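Local coordinates for Obg-like ATPase 1 (Schizosaccharomyces pombe, PDB 1NI3), which hydrolyses ATP, and GTP with lower efficiency, and negatively regulates the G2/M transition of the cell cycle, at residues A[68-73]-A[309-314]; A[305-310]-A[320-325]; A[326-331]-A[376-381]; A[347-352]-A[383-388]. All coordinates share one frame; numbering follows the deposited sequence.

Overall arrangement
Interactions 2, 3 and 4 lie within the C-terminal TGS region, which belongs to the ubiquitin clan, whereas interaction 1 ties that region to helix 68-77 of the OBG-type G domain. Interactions 1 and 2 share Asn309 and Tyr310 of strand 307-312, with centres about 13 Å apart. Interaction 2 pairs this strand with strand 317-324, and the chain then passes into helix 329-336 at interaction 3. The segments of interactions 3 and 4 alternate along the chain, with centres about 11 Å apart, and Asp383 and Ala385 of interaction 4 hydrogen-bond the backbone of Phe311. All four contacts lie away from the predicted nucleotide site and concern how the TGS region is built and docked.

Interaction 1: residues A[68-73]-A[309-314]; sequences ERFDWL and NYFTCG
Phe311 projects from strand 309-312 onto helix 68-73, where Leu73, Phe70 and Arg69 receive its ring from different directions. Leu73 sends CD1 over one face, offset toward the rim, a CH-pi contact whose closeness is doubtful. The other methyl of the same leucine, CD2, lies 3.8 Å from Cys313 SG, so Leu73 touches both Phe311 of the strand and Cys313 just beyond it. The two phenylalanines meet differently: Phe311 CE2 comes to the edge of the Phe70 ring, near its plane, and is 3.8 Å from Phe70 CB. Phe70 CG stands anti to its backbone N (chi1 179°), and the ring beyond it presents its edge to Phe311 CE2. At the far end of the Phe311 ring, CZ is 3.8 Å from Arg69 CB; the polar end of Arg69 continues to Ser381 OG, which NH1 hydrogen-bonds. The helix and strand axes are 10.1 Å apart and nearly parallel, at 9°, with apolar side chains bridging the distance. Here the OBG-type G domain meets the TGS region. Around the contact, Tyr352 and Leu355 of helix 352-358 touch Leu73, Ile384 of strand 384-386 reaches Leu73 and Cys313, and Val318 and Ser320 of strand 317-324 pack on Phe70 and Phe311 respectively.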
loop_
_atom_site.group_PDB
_atom_site.type_symbol
_atom_site.label_atom_id
_atom_site.label_comp_id
_atom_site.label_asym_id
_atom_site.label_seq_id
_atom_site.Cartn_x
_atom_site.Cartn_y
_atom_site.Cartn_z
ATOM N N GLU A 68 -6.620 -5.743 15.623
ATOM C CA GLU A 68 -7.098 -6.271 16.883
ATOM C C GLU A 68 -6.471 -5.580 18.085
ATOM O O GLU A 68 -7.130 -5.386 19.109
ATOM C CB GLU A 68 -6.850 -7.768 16.923
ATOM C CG GLU A 68 -8.025 -8.551 16.381
ATOM C CD GLU A 68 -7.636 -9.885 15.779
ATOM O OE1 GLU A 68 -6.931 -10.668 16.453
ATOM O OE2 GLU A 68 -8.043 -10.151 14.628
ATOM N N ARG A 69 -5.206 -5.194 17.965
ATOM C CA ARG A 69 -4.566 -4.503 19.066
ATOM C C ARG A 69 -5.378 -3.240 19.348
ATOM O O ARG A 69 -5.776 -2.988 20.487
ATOM C CB ARG A 69 -3.131 -4.144 18.706
ATOM C CG ARG A 69 -2.254 -5.345 18.431
ATOM C CD ARG A 69 -0.855 -4.882 18.094
ATOM N NE ARG A 69 -0.261 -5.659 17.014
ATOM C CZ ARG A 69 0.904 -5.357 16.452
ATOM N NH1 ARG A 69 1.584 -4.300 16.876
ATOM N NH2 ARG A 69 1.388 -6.105 15.470
ATOM N N PHE A 70 -5.627 -2.445 18.312
ATOM C CA PHE A 70 -6.412 -1.229 18.470
ATOM C C PHE A 70 -7.749 -1.606 19.120
ATOM O O PHE A 70 -8.222 -0.924 20.039
ATOM C CB PHE A 70 -6.661 -0.591 17.104
ATOM C CG PHE A 70 -7.498 0.660 17.164
ATOM C CD1 PHE A 70 -7.005 1.815 17.754
ATOM C CD2 PHE A 70 -8.800 0.668 16.685
ATOM C CE1 PHE A 70 -7.798 2.951 17.868
ATOM C CE2 PHE A 70 -9.597 1.803 16.798
ATOM C CZ PHE A 70 -9.096 2.946 17.392
ATOM N N ASP A 71 -8.344 -2.695 18.635
ATOM C CA ASP A 71 -9.608 -3.193 19.156
ATOM C C ASP A 71 -9.578 -3.346 20.666
ATOM O O ASP A 71 -10.396 -2.758 21.373
ATOM C CB ASP A 71 -9.925 -4.552 18.542
ATOM C CG ASP A 71 -10.244 -4.474 17.067
ATOM O OD1 ASP A 71 -10.184 -3.373 16.505
ATOM O OD2 ASP A 71 -10.541 -5.531 16.468
ATOM N N TRP A 72 -8.638 -4.169 21.134
ATOM C CA TRP A 72 -8.442 -4.466 22.557
ATOM C C TRP A 72 -8.216 -3.199 23.368
ATOM O O TRP A 72 -8.904 -2.935 24.354
ATOM C CB TRP A 72 -7.230 -5.394 22.752
ATOM C CG TRP A 72 -6.990 -5.769 24.211
ATOM C CD1 TRP A 72 -7.594 -6.777 24.916
ATOM C CD2 TRP A 72 -6.162 -5.072 25.152
ATOM N NE1 TRP A 72 -7.189 -6.745 26.220
ATOM C CE2 TRP A 72 -6.298 -5.711 26.391
ATOM C CE3 TRP A 72 -5.285 -3.978 25.051
ATOM C CZ2 TRP A 72 -5.646 -5.284 27.540
ATOM C CZ3 TRP A 72 -4.627 -3.548 26.193
ATOM C CH2 TRP A 72 -4.801 -4.214 27.424
ATOM N N LEU A 73 -7.226 -2.427 22.942
ATOM C CA LEU A 73 -6.900 -1.190 23.611
ATOM C C LEU A 73 -8.145 -0.343 23.757
ATOM O O LEU A 73 -8.376 0.248 24.802
ATOM C CB LEU A 73 -5.804 -0.435 22.850
ATOM C CG LEU A 73 -4.379 -0.998 22.943
ATOM C CD1 LEU A 73 -3.476 -0.236 21.990
ATOM C CD2 LEU A 73 -3.867 -0.876 24.372
ATOM N N ASN A 309 2.566 0.849 13.384
ATOM C CA ASN A 309 1.965 1.891 14.197
ATOM C C ASN A 309 2.202 1.683 15.679
ATOM O O ASN A 309 2.624 0.614 16.126
ATOM C CB ASN A 309 0.463 1.905 13.963
ATOM C CG ASN A 309 -0.201 0.647 14.481
ATOM O OD1 ASN A 309 0.339 -0.449 14.338
ATOM N ND2 ASN A 309 -1.372 0.795 15.083
ATOM N N TYR A 310 1.930 2.732 16.435
ATOM C CA TYR A 310 2.033 2.675 17.875
ATOM C C TYR A 310 0.787 3.441 18.317
ATOM O O TYR A 310 0.186 4.148 17.505
ATOM C CB TYR A 310 3.317 3.345 18.372
ATOM C CG TYR A 310 3.364 4.849 18.276
ATOM C CD1 TYR A 310 3.971 5.489 17.195
ATOM C CD2 TYR A 310 2.835 5.639 19.295
ATOM C CE1 TYR A 310 4.055 6.879 17.145
ATOM C CE2 TYR A 310 2.911 7.020 19.247
ATOM C CZ TYR A 310 3.524 7.632 18.174
ATOM O OH TYR A 310 3.619 8.998 18.151
ATOM N N PHE A 311 0.367 3.302 19.572
ATOM C CA PHE A 311 -0.841 4.000 20.011
ATOM C C PHE A 311 -0.581 5.001 21.111
ATOM O O PHE A 311 0.512 5.081 21.652
ATOM C CB PHE A 311 -1.888 3.015 20.542
ATOM C CG PHE A 311 -2.035 1.780 19.720
ATOM C CD1 PHE A 311 -1.238 0.674 19.962
ATOM C CD2 PHE A 311 -2.964 1.727 18.687
ATOM C CE1 PHE A 311 -1.366 -0.468 19.189
ATOM C CE2 PHE A 311 -3.097 0.588 17.909
ATOM C CZ PHE A 311 -2.294 -0.513 18.160
ATOM N N THR A 312 -1.607 5.781 21.417
ATOM C CA THR A 312 -1.550 6.737 22.510
ATOM C C THR A 312 -2.907 6.568 23.170
ATOM O O THR A 312 -3.912 7.107 22.709
ATOM C CB THR A 312 -1.335 8.200 22.052
ATOM O OG1 THR A 312 -2.417 8.624 21.225
ATOM C CG2 THR A 312 -0.029 8.338 21.299
ATOM N N CYS A 313 -2.934 5.774 24.237
ATOM C CA CYS A 313 -4.174 5.490 24.955
ATOM C C CYS A 313 -4.431 6.425 26.132
ATOM O O CYS A 313 -3.513 6.977 26.737
ATOM C CB CYS A 313 -4.139 4.054 25.441
ATOM S SG CYS A 313 -3.612 2.939 24.148
ATOM N N GLY A 314 -5.707 6.581 26.454
ATOM C CA GLY A 314 -6.116 7.443 27.547
ATOM C C GLY A 314 -7.625 7.450 27.671
ATOM O O GLY A 314 -8.328 7.367 26.664
#

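Interaction 2: residues A[305-310]-A[320-325]; sequences LNLINY and SWTIRK
Strands 307-310 and 320-324 are the paired arms of an antiparallel beta hairpin of the TGS region, joined at Ile308-Ile323 and Tyr310-Trp321 by hydrogen-bonded pairs. Ile323 N donates to Ile308 O at 2.8 Å, and Ile308 N returns the bond to Ile323 O. Trp321 N lies 2.8 Å from Tyr310 O, almost straight beyond the carbonyl (C=O...N 178°). Tyr310 N in turn donates to Trp321 O, and Lys325 N to Asn306 O (3.1 Å) extends the ladder past the strands. On the face carrying Ile308, Tyr310, Trp321 and Ile323, Trp321 CB sits over one face of the Tyr310 ring, 4.1 Å from its centroid and toward the rim. The tyrosine and indole planes are tilted by 23° but slid apart, so the rings barely overlap. Ile323 CG2 instead meets the Tyr310 ring at its edge, 3.8 Å from CE1, while Ile308 and Ile323 bring their CD1 methyls together. An alanine in place of Tyr310 would probably open a gap beside Trp321 and Ile323 and leave Ala332 O without the hydroxyl that now bonds it. On the other face, Asn309 ND2 donates to Ser320 OG, a bond whose very short modelled length is doubtful, and Leu307 packs against the CG2 methyl of Thr322. Helix 329-336 lies against the aromatic face through Val335 and Ile336; beneath the other, Tyr302 of helix 294-304 touches Leu307 and Asn309, and strand 81-90 brings Ala85 to Ser320 and Thr322.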
loop_
_atom_site.group_PDB
_atom_site.type_symbol
_atom_site.label_atom_id
_atom_site.label_comp_id
_atom_site.label_asym_id
_atom_site.label_seq_id
_atom_site.Cartn_x
_atom_site.Cartn_y
_atom_site.Cartn_z
ATOM N N LEU A 305 3.452 -1.053 2.090
ATOM C CA LEU A 305 4.036 0.269 2.168
ATOM C C LEU A 305 5.052 0.385 3.308
ATOM O O LEU A 305 5.537 1.482 3.598
ATOM C CB LEU A 305 2.925 1.313 2.358
ATOM C CG LEU A 305 2.010 1.573 1.161
ATOM C CD1 LEU A 305 0.824 2.399 1.618
ATOM C CD2 LEU A 305 2.785 2.295 0.054
ATOM N N ASN A 306 5.377 -0.739 3.944
ATOM C CA ASN A 306 6.313 -0.762 5.069
ATOM C C ASN A 306 5.865 0.126 6.226
ATOM O O ASN A 306 6.660 0.880 6.797
ATOM C CB ASN A 306 7.719 -0.331 4.633
ATOM C CG ASN A 306 8.556 -1.488 4.125
ATOM O OD1 ASN A 306 8.571 -2.564 4.719
ATOM N ND2 ASN A 306 9.279 -1.262 3.030
ATOM N N LEU A 307 4.586 0.063 6.563
ATOM C CA LEU A 307 4.081 0.880 7.656
ATOM C C LEU A 307 3.708 0.017 8.867
ATOM O O LEU A 307 3.339 -1.159 8.731
ATOM C CB LEU A 307 2.879 1.714 7.171
ATOM C CG LEU A 307 3.221 2.724 6.064
ATOM C CD1 LEU A 307 1.954 3.366 5.518
ATOM C CD2 LEU A 307 4.153 3.785 6.615
ATOM N N ILE A 308 3.866 0.609 10.046
ATOM C CA ILE A 308 3.552 -0.010 11.324
ATOM C C ILE A 308 2.932 1.123 12.138
ATOM O O ILE A 308 2.803 2.246 11.647
ATOM C CB ILE A 308 4.817 -0.467 12.075
ATOM C CG1 ILE A 308 5.733 0.735 12.330
ATOM C CG2 ILE A 308 5.556 -1.513 11.284
ATOM C CD1 ILE A 308 6.825 0.476 13.353
ATOM N N ASN A 309 2.566 0.849 13.384
ATOM C CA ASN A 309 1.965 1.891 14.197
ATOM C C ASN A 309 2.202 1.683 15.679
ATOM O O ASN A 309 2.624 0.614 16.126
ATOM C CB ASN A 309 0.463 1.905 13.963
ATOM C CG ASN A 309 -0.201 0.647 14.481
ATOM O OD1 ASN A 309 0.339 -0.449 14.338
ATOM N ND2 ASN A 309 -1.372 0.795 15.083
ATOM N N TYR A 310 1.930 2.732 16.435
ATOM C CA TYR A 310 2.033 2.675 17.875
ATOM C C TYR A 310 0.787 3.441 18.317
ATOM O O TYR A 310 0.186 4.148 17.505
ATOM C CB TYR A 310 3.317 3.345 18.372
ATOM C CG TYR A 310 3.364 4.849 18.276
ATOM C CD1 TYR A 310 3.971 5.489 17.195
ATOM C CD2 TYR A 310 2.835 5.639 19.295
ATOM C CE1 TYR A 310 4.055 6.879 17.145
ATOM C CE2 TYR A 310 2.911 7.020 19.247
ATOM C CZ TYR A 310 3.524 7.632 18.174
ATOM O OH TYR A 310 3.619 8.998 18.151
ATOM N N SER A 320 -4.294 5.378 16.999
ATOM C CA SER A 320 -3.217 4.626 16.354
ATOM C C SER A 320 -2.470 5.557 15.404
ATOM O O SER A 320 -3.067 6.127 14.501
ATOM C CB SER A 320 -3.800 3.462 15.555
ATOM O OG SER A 320 -2.787 2.746 14.904
ATOM N N TRP A 321 -1.168 5.700 15.596
ATOM C CA TRP A 321 -0.380 6.577 14.740
ATOM C C TRP A 321 0.488 5.803 13.754
ATOM O O TRP A 321 1.253 4.927 14.145
ATOM C CB TRP A 321 0.495 7.497 15.597
ATOM C CG TRP A 321 -0.278 8.224 16.657
ATOM C CD1 TRP A 321 -0.699 7.727 17.862
ATOM C CD2 TRP A 321 -0.812 9.551 16.562
ATOM N NE1 TRP A 321 -1.471 8.662 18.515
ATOM C CE2 TRP A 321 -1.553 9.784 17.744
ATOM C CE3 TRP A 321 -0.743 10.556 15.591
ATOM C CZ2 TRP A 321 -2.213 10.991 17.979
ATOM C CZ3 TRP A 321 -1.407 11.759 15.829
ATOM C CH2 TRP A 321 -2.133 11.962 17.019
ATOM N N THR A 322 0.375 6.122 12.472
ATOM C CA THR A 322 1.174 5.410 11.486
ATOM C C THR A 322 2.619 5.889 11.413
ATOM O O THR A 322 2.882 7.085 11.363
ATOM C CB THR A 322 0.571 5.533 10.086
ATOM O OG1 THR A 322 -0.684 4.846 10.043
ATOM C CG2 THR A 322 1.508 4.938 9.045
ATOM N N ILE A 323 3.559 4.951 11.404
ATOM C CA ILE A 323 4.971 5.309 11.296
ATOM C C ILE A 323 5.704 4.294 10.411
ATOM O O ILE A 323 5.171 3.227 10.113
ATOM C CB ILE A 323 5.657 5.392 12.694
ATOM C CG1 ILE A 323 5.529 4.055 13.416
ATOM C CG2 ILE A 323 5.052 6.519 13.510
ATOM C CD1 ILE A 323 6.697 3.766 14.331
ATOM N N ARG A 324 6.921 4.618 9.987
ATOM C CA ARG A 324 7.667 3.697 9.139
ATOM C C ARG A 324 8.368 2.612 9.930
ATOM O O ARG A 324 8.918 2.864 11.005
ATOM C CB ARG A 324 8.676 4.451 8.270
ATOM C CG ARG A 324 8.055 5.080 7.044
ATOM C CD ARG A 324 7.630 4.019 6.050
ATOM N NE ARG A 324 8.716 3.631 5.149
ATOM C CZ ARG A 324 9.113 4.367 4.111
ATOM N NH1 ARG A 324 8.515 5.531 3.840
ATOM N NH2 ARG A 324 10.108 3.946 3.339
ATOM N N LYS A 325 8.347 1.407 9.368
ATOM C CA LYS A 325 8.937 0.222 9.975
ATOM C C LYS A 325 10.185 0.443 10.818
ATOM O O LYS A 325 10.419 -0.291 11.770
ATOM C CB LYS A 325 9.247 -0.819 8.897
ATOM C CG LYS A 325 8.462 -2.123 9.030
ATOM C CD LYS A 325 9.333 -3.293 9.498
ATOM C CE LYS A 325 9.786 -3.165 10.958
ATOM N NZ LYS A 325 10.766 -4.228 11.376
#

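Interaction 3: residues A[326-331]-A[376-381]; sequences GTKAPQ and EYVMES
Lys328 and Glu376 are brought together by bends in both chains: CD of the lysine continues straight out (chi2 179°) before chi3 turns CE, and chi2 of the glutamate (-44°) folds CD back. Lys328 NZ and Glu376 OE1 then form a weak salt bridge at 3.3 Å. Nearer the backbone, Lys328 CG lies against Val378 CG1, where Lys328 CA and Val378 CA are 4.0 Å apart. An alanine in place of Lys328 would probably leave Glu376 without this positive partner and Val378 CG1 less well packed. The main chains join by a single beta-type bridge round Lys328 and Val378, at the turn that leads from the hairpin into helix 329-336 of the TGS region. Met379 N donates to Thr327 O at 2.9 Å, and Ala329 N to Tyr377 O at 2.6 Å, the latter nearly in line with the carbonyl (175°). A water lies between Thr327 O and Met379 O, 2.8 Å from the latter. Deeper in, Ala329 CB faces the edge of the Tyr377 ring and is 4.0 Å from SE of Met379, a selenomethionine that also touches Tyr310 of strand 307-312. Thr327 OG1 bonds back to Arg324 O.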
loop_
_atom_site.group_PDB
_atom_site.type_symbol
_atom_site.label_atom_id
_atom_site.label_comp_id
_atom_site.label_asym_id
_atom_site.label_seq_id
_atom_site.Cartn_x
_atom_site.Cartn_y
_atom_site.Cartn_z
ATOM N N GLY A 326 11.000 1.435 10.489
ATOM C CA GLY A 326 12.197 1.622 11.292
ATOM C C GLY A 326 12.317 2.970 11.961
ATOM O O GLY A 326 13.415 3.411 12.287
ATOM N N THR A 327 11.185 3.621 12.183
ATOM C CA THR A 327 11.196 4.938 12.780
ATOM C C THR A 327 11.624 4.923 14.236
ATOM O O THR A 327 11.326 3.995 14.987
ATOM C CB THR A 327 9.826 5.586 12.666
ATOM O OG1 THR A 327 9.410 5.554 11.296
ATOM C CG2 THR A 327 9.885 7.030 13.130
ATOM N N LYS A 328 12.324 5.975 14.630
ATOM C CA LYS A 328 12.795 6.085 15.995
ATOM C C LYS A 328 11.964 7.059 16.825
ATOM O O LYS A 328 11.496 8.091 16.334
ATOM C CB LYS A 328 14.280 6.465 16.010
ATOM C CG LYS A 328 15.220 5.266 15.810
ATOM C CD LYS A 328 16.707 5.656 15.796
ATOM C CE LYS A 328 17.087 6.399 14.519
ATOM N NZ LYS A 328 18.519 6.820 14.500
ATOM N N ALA A 329 11.788 6.694 18.092
ATOM C CA ALA A 329 11.013 7.450 19.068
ATOM C C ALA A 329 10.855 8.949 18.809
ATOM O O ALA A 329 9.736 9.433 18.671
ATOM C CB ALA A 329 11.592 7.215 20.450
ATOM N N PRO A 330 11.965 9.703 18.732
ATOM C CA PRO A 330 11.798 11.142 18.488
ATOM C C PRO A 330 10.885 11.428 17.296
ATOM O O PRO A 330 9.865 12.110 17.435
ATOM C CB PRO A 330 13.227 11.623 18.260
ATOM C CG PRO A 330 14.033 10.693 19.122
ATOM C CD PRO A 330 13.393 9.350 18.826
ATOM N N GLN A 331 11.245 10.897 16.130
ATOM C CA GLN A 331 10.447 11.099 14.924
ATOM C C GLN A 331 9.009 10.657 15.158
ATOM O O GLN A 331 8.070 11.381 14.835
ATOM C CB GLN A 331 11.043 10.315 13.752
ATOM C CG GLN A 331 12.446 10.738 13.375
ATOM C CD GLN A 331 13.476 10.305 14.406
ATOM O OE1 GLN A 331 14.430 11.027 14.684
ATOM N NE2 GLN A 331 13.298 9.109 14.958
ATOM N N GLU A 376 17.721 7.064 20.730
ATOM C CA GLU A 376 18.108 5.922 19.913
ATOM C C GLU A 376 17.219 4.711 20.101
ATOM O O GLU A 376 17.701 3.616 20.382
ATOM C CB GLU A 376 19.561 5.533 20.182
ATOM C CG GLU A 376 20.565 6.608 19.802
ATOM C CD GLU A 376 20.268 7.236 18.454
ATOM O OE1 GLU A 376 19.897 6.495 17.513
ATOM O OE2 GLU A 376 20.418 8.469 18.331
ATOM N N TYR A 377 15.915 4.904 19.947
ATOM C CA TYR A 377 14.975 3.798 20.091
ATOM C C TYR A 377 14.051 3.678 18.895
ATOM O O TYR A 377 13.309 4.608 18.574
ATOM C CB TYR A 377 14.114 3.959 21.348
ATOM C CG TYR A 377 13.039 2.894 21.461
ATOM C CD1 TYR A 377 13.372 1.574 21.767
ATOM C CD2 TYR A 377 11.690 3.193 21.220
ATOM C CE1 TYR A 377 12.401 0.582 21.829
ATOM C CE2 TYR A 377 10.709 2.192 21.274
ATOM C CZ TYR A 377 11.077 0.888 21.580
ATOM O OH TYR A 377 10.133 -0.122 21.618
ATOM N N VAL A 378 14.096 2.524 18.240
ATOM C CA VAL A 378 13.222 2.280 17.106
ATOM C C VAL A 378 11.928 1.725 17.673
ATOM O O VAL A 378 11.930 0.705 18.367
ATOM C CB VAL A 378 13.827 1.270 16.106
ATOM C CG1 VAL A 378 14.936 1.930 15.312
ATOM C CG2 VAL A 378 14.359 0.060 16.854
HETATM N N MSE A 379 10.828 2.420 17.389
HETATM C CA MSE A 379 9.512 2.021 17.874
HETATM C C MSE A 379 9.204 0.577 17.504
HETATM O O MSE A 379 9.743 0.032 16.538
HETATM C CB MSE A 379 8.435 2.936 17.285
HETATM C CG MSE A 379 8.641 4.412 17.554
HETATM SE SE MSE A 379 8.489 4.837 19.440
HETATM C CE MSE A 379 6.590 5.211 19.553
ATOM N N GLU A 380 8.333 -0.042 18.283
ATOM C CA GLU A 380 7.953 -1.409 18.013
ATOM C C GLU A 380 6.451 -1.444 17.761
ATOM O O GLU A 380 5.659 -0.851 18.499
ATOM C CB GLU A 380 8.344 -2.294 19.191
ATOM C CG GLU A 380 9.856 -2.319 19.422
ATOM C CD GLU A 380 10.262 -3.108 20.649
ATOM O OE1 GLU A 380 9.873 -4.289 20.768
ATOM O OE2 GLU A 380 10.977 -2.536 21.498
ATOM N N SER A 381 6.073 -2.115 16.681
ATOM C CA SER A 381 4.685 -2.224 16.283
ATOM C C SER A 381 3.807 -2.533 17.472
ATOM O O SER A 381 4.016 -3.524 18.162
ATOM C CB SER A 381 4.534 -3.320 15.230
ATOM O OG SER A 381 3.229 -3.320 14.692
HETATM O O HOH W 1 9.782 1.629 14.193
#

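Interaction 4: residues A[347-352]-A[383-388]; sequences GEIMHY and DIAHWK
Glu348 and His386, and Met350 and Ile384, are hydrogen-bonded pairs of strands 346-350 and 384-386, neighbours in the three-stranded antiparallel sheet of the TGS region, with 346-350 in the middle. His386 N donates to Glu348 O at 2.9 Å and Glu348 N to His386 O, whereas Met350 N to Ile384 O is weak in its angle. Among polar side chains, Glu348 and His386 lie side by side, with carboxylate and ring planes 41° apart and a weak bond from His386 ND1 to Glu348 OE1 at 3.1 Å; that oxygen is also held by Tyr370 OH. His351 ND1 lies 2.8 Å from Asp383 OD1 with ring and carboxylate planes 12° apart, and a water links Asp383 OD1 to Tyr352 N at the start of helix 352-358. The other oxygen, Asp383 OD2, is hydrogen-bonded with Tyr377 OH. Apolar contacts occupy both faces: Met350 CE (selenomethionine) touches Ile384 CG2 at 3.6 Å, and Ile349 CD1 meets Ala385 CB at 3.9 Å. The Trp387 ring turns its edge to Gly347 CA, where a beta carbon would clash with CZ3. Strand 372-374 flanks 346-350 on the side away from 384-386, Asp383 and Ala385 hydrogen-bond the backbone of Phe311 in strand 307-312, and helix 68-77 covers Tyr352 and Ile384 through Leu73.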
loop_
_atom_site.group_PDB
_atom_site.type_symbol
_atom_site.label_atom_id
_atom_site.label_comp_id
_atom_site.label_asym_id
_atom_site.label_seq_id
_atom_site.Cartn_x
_atom_site.Cartn_y
_atom_site.Cartn_z
ATOM N N GLY A 347 11.099 9.229 26.241
ATOM C CA GLY A 347 9.688 8.979 26.044
ATOM C C GLY A 347 9.333 7.746 26.844
ATOM O O GLY A 347 10.209 6.942 27.177
ATOM N N GLU A 348 8.049 7.593 27.150
ATOM C CA GLU A 348 7.562 6.451 27.915
ATOM C C GLU A 348 6.828 5.451 27.036
ATOM O O GLU A 348 5.734 5.726 26.545
ATOM C CB GLU A 348 6.665 6.944 29.060
ATOM C CG GLU A 348 7.441 7.330 30.313
ATOM C CD GLU A 348 6.894 8.567 30.990
ATOM O OE1 GLU A 348 5.697 8.586 31.345
ATOM O OE2 GLU A 348 7.674 9.526 31.176
ATOM N N ILE A 349 7.453 4.291 26.851
ATOM C CA ILE A 349 6.913 3.212 26.027
ATOM C C ILE A 349 6.358 2.077 26.872
ATOM O O ILE A 349 6.823 1.823 27.982
ATOM C CB ILE A 349 7.998 2.635 25.073
ATOM C CG1 ILE A 349 7.939 3.349 23.724
ATOM C CG2 ILE A 349 7.814 1.136 24.882
ATOM C CD1 ILE A 349 8.240 4.835 23.795
HETATM N N MSE A 350 5.375 1.378 26.327
HETATM C CA MSE A 350 4.755 0.280 27.038
HETATM C C MSE A 350 4.319 -0.736 25.971
HETATM O O MSE A 350 3.216 -0.662 25.438
HETATM C CB MSE A 350 3.584 0.856 27.848
HETATM C CG MSE A 350 2.844 -0.104 28.755
HETATM SE SE MSE A 350 1.604 0.793 29.992
HETATM C CE MSE A 350 1.101 2.356 28.957
ATOM N N HIS A 351 5.223 -1.661 25.648
ATOM C CA HIS A 351 4.980 -2.688 24.635
ATOM C C HIS A 351 3.605 -3.300 24.779
ATOM O O HIS A 351 3.208 -3.703 25.867
ATOM C CB HIS A 351 6.040 -3.796 24.703
ATOM C CG HIS A 351 7.419 -3.328 24.372
ATOM N ND1 HIS A 351 7.700 -2.034 23.998
ATOM C CD2 HIS A 351 8.610 -3.990 24.351
ATOM C CE1 HIS A 351 8.995 -1.911 23.761
ATOM N NE2 HIS A 351 9.565 -3.088 23.970
ATOM N N TYR A 352 2.888 -3.380 23.665
ATOM C CA TYR A 352 1.540 -3.924 23.665
ATOM C C TYR A 352 1.438 -5.220 24.468
ATOM O O TYR A 352 0.517 -5.385 25.277
ATOM C CB TYR A 352 1.076 -4.176 22.236
ATOM C CG TYR A 352 -0.283 -4.811 22.178
ATOM C CD1 TYR A 352 -1.436 -4.089 22.508
ATOM C CD2 TYR A 352 -0.419 -6.153 21.834
ATOM C CE1 TYR A 352 -2.696 -4.701 22.498
ATOM C CE2 TYR A 352 -1.666 -6.767 21.825
ATOM C CZ TYR A 352 -2.803 -6.035 22.158
ATOM O OH TYR A 352 -4.031 -6.660 22.165
ATOM N N ASP A 383 3.495 -0.589 20.116
ATOM C CA ASP A 383 3.932 0.181 21.272
ATOM C C ASP A 383 2.910 1.239 21.721
ATOM O O ASP A 383 2.303 1.938 20.901
ATOM C CB ASP A 383 5.280 0.853 20.978
ATOM C CG ASP A 383 6.467 -0.035 21.333
ATOM O OD1 ASP A 383 6.244 -1.202 21.743
ATOM O OD2 ASP A 383 7.623 0.437 21.213
ATOM N N ILE A 384 2.707 1.336 23.033
ATOM C CA ILE A 384 1.807 2.331 23.605
ATOM C C ILE A 384 2.766 3.346 24.189
ATOM O O ILE A 384 3.460 3.058 25.162
ATOM C CB ILE A 384 0.938 1.768 24.756
ATOM C CG1 ILE A 384 -0.116 0.798 24.217
ATOM C CG2 ILE A 384 0.232 2.918 25.466
ATOM C CD1 ILE A 384 0.459 -0.464 23.636
ATOM N N ALA A 385 2.820 4.526 23.585
ATOM C CA ALA A 385 3.740 5.545 24.046
ATOM C C ALA A 385 3.084 6.770 24.641
ATOM O O ALA A 385 1.888 7.002 24.473
ATOM C CB ALA A 385 4.664 5.955 22.909
ATOM N N HIS A 386 3.893 7.552 25.349
ATOM C CA HIS A 386 3.437 8.780 25.986
ATOM C C HIS A 386 4.577 9.803 26.077
ATOM O O HIS A 386 5.593 9.564 26.728
ATOM C CB HIS A 386 2.887 8.480 27.386
ATOM C CG HIS A 386 2.925 9.657 28.309
ATOM N ND1 HIS A 386 4.013 9.938 29.101
ATOM C CD2 HIS A 386 2.038 10.661 28.501
ATOM C CE1 HIS A 386 3.798 11.075 29.748
ATOM N NE2 HIS A 386 2.612 11.532 29.402
ATOM N N TRP A 387 4.387 10.942 25.417
ATOM C CA TRP A 387 5.378 12.012 25.402
ATOM C C TRP A 387 4.945 13.112 26.364
ATOM O O TRP A 387 3.749 13.253 26.645
ATOM C CB TRP A 387 5.512 12.615 23.995
ATOM C CG TRP A 387 5.221 11.669 22.858
ATOM C CD1 TRP A 387 4.158 11.718 22.004
ATOM C CD2 TRP A 387 5.986 10.512 22.482
ATOM N NE1 TRP A 387 4.211 10.662 21.121
ATOM C CE2 TRP A 387 5.322 9.911 21.390
ATOM C CE3 TRP A 387 7.165 9.929 22.963
ATOM C CZ2 TRP A 387 5.801 8.751 20.768
ATOM C CZ3 TRP A 387 7.641 8.771 22.343
ATOM C CH2 TRP A 387 6.957 8.197 21.255
ATOM N N LYS A 388 5.901 13.892 26.873
ATOM C CA LYS A 388 5.546 14.974 27.790
ATOM C C LYS A 388 5.746 16.343 27.142
ATOM O O LYS A 388 6.642 16.454 26.270
ATOM C CB LYS A 388 6.368 14.896 29.077
ATOM C CG LYS A 388 5.828 15.802 30.189
ATOM C CD LYS A 388 4.509 15.280 30.762
ATOM C CE LYS A 388 4.729 13.989 31.545
ATOM N NZ LYS A 388 3.511 13.523 32.263
HETATM O O HOH W 2 4.615 -3.123 21.303
#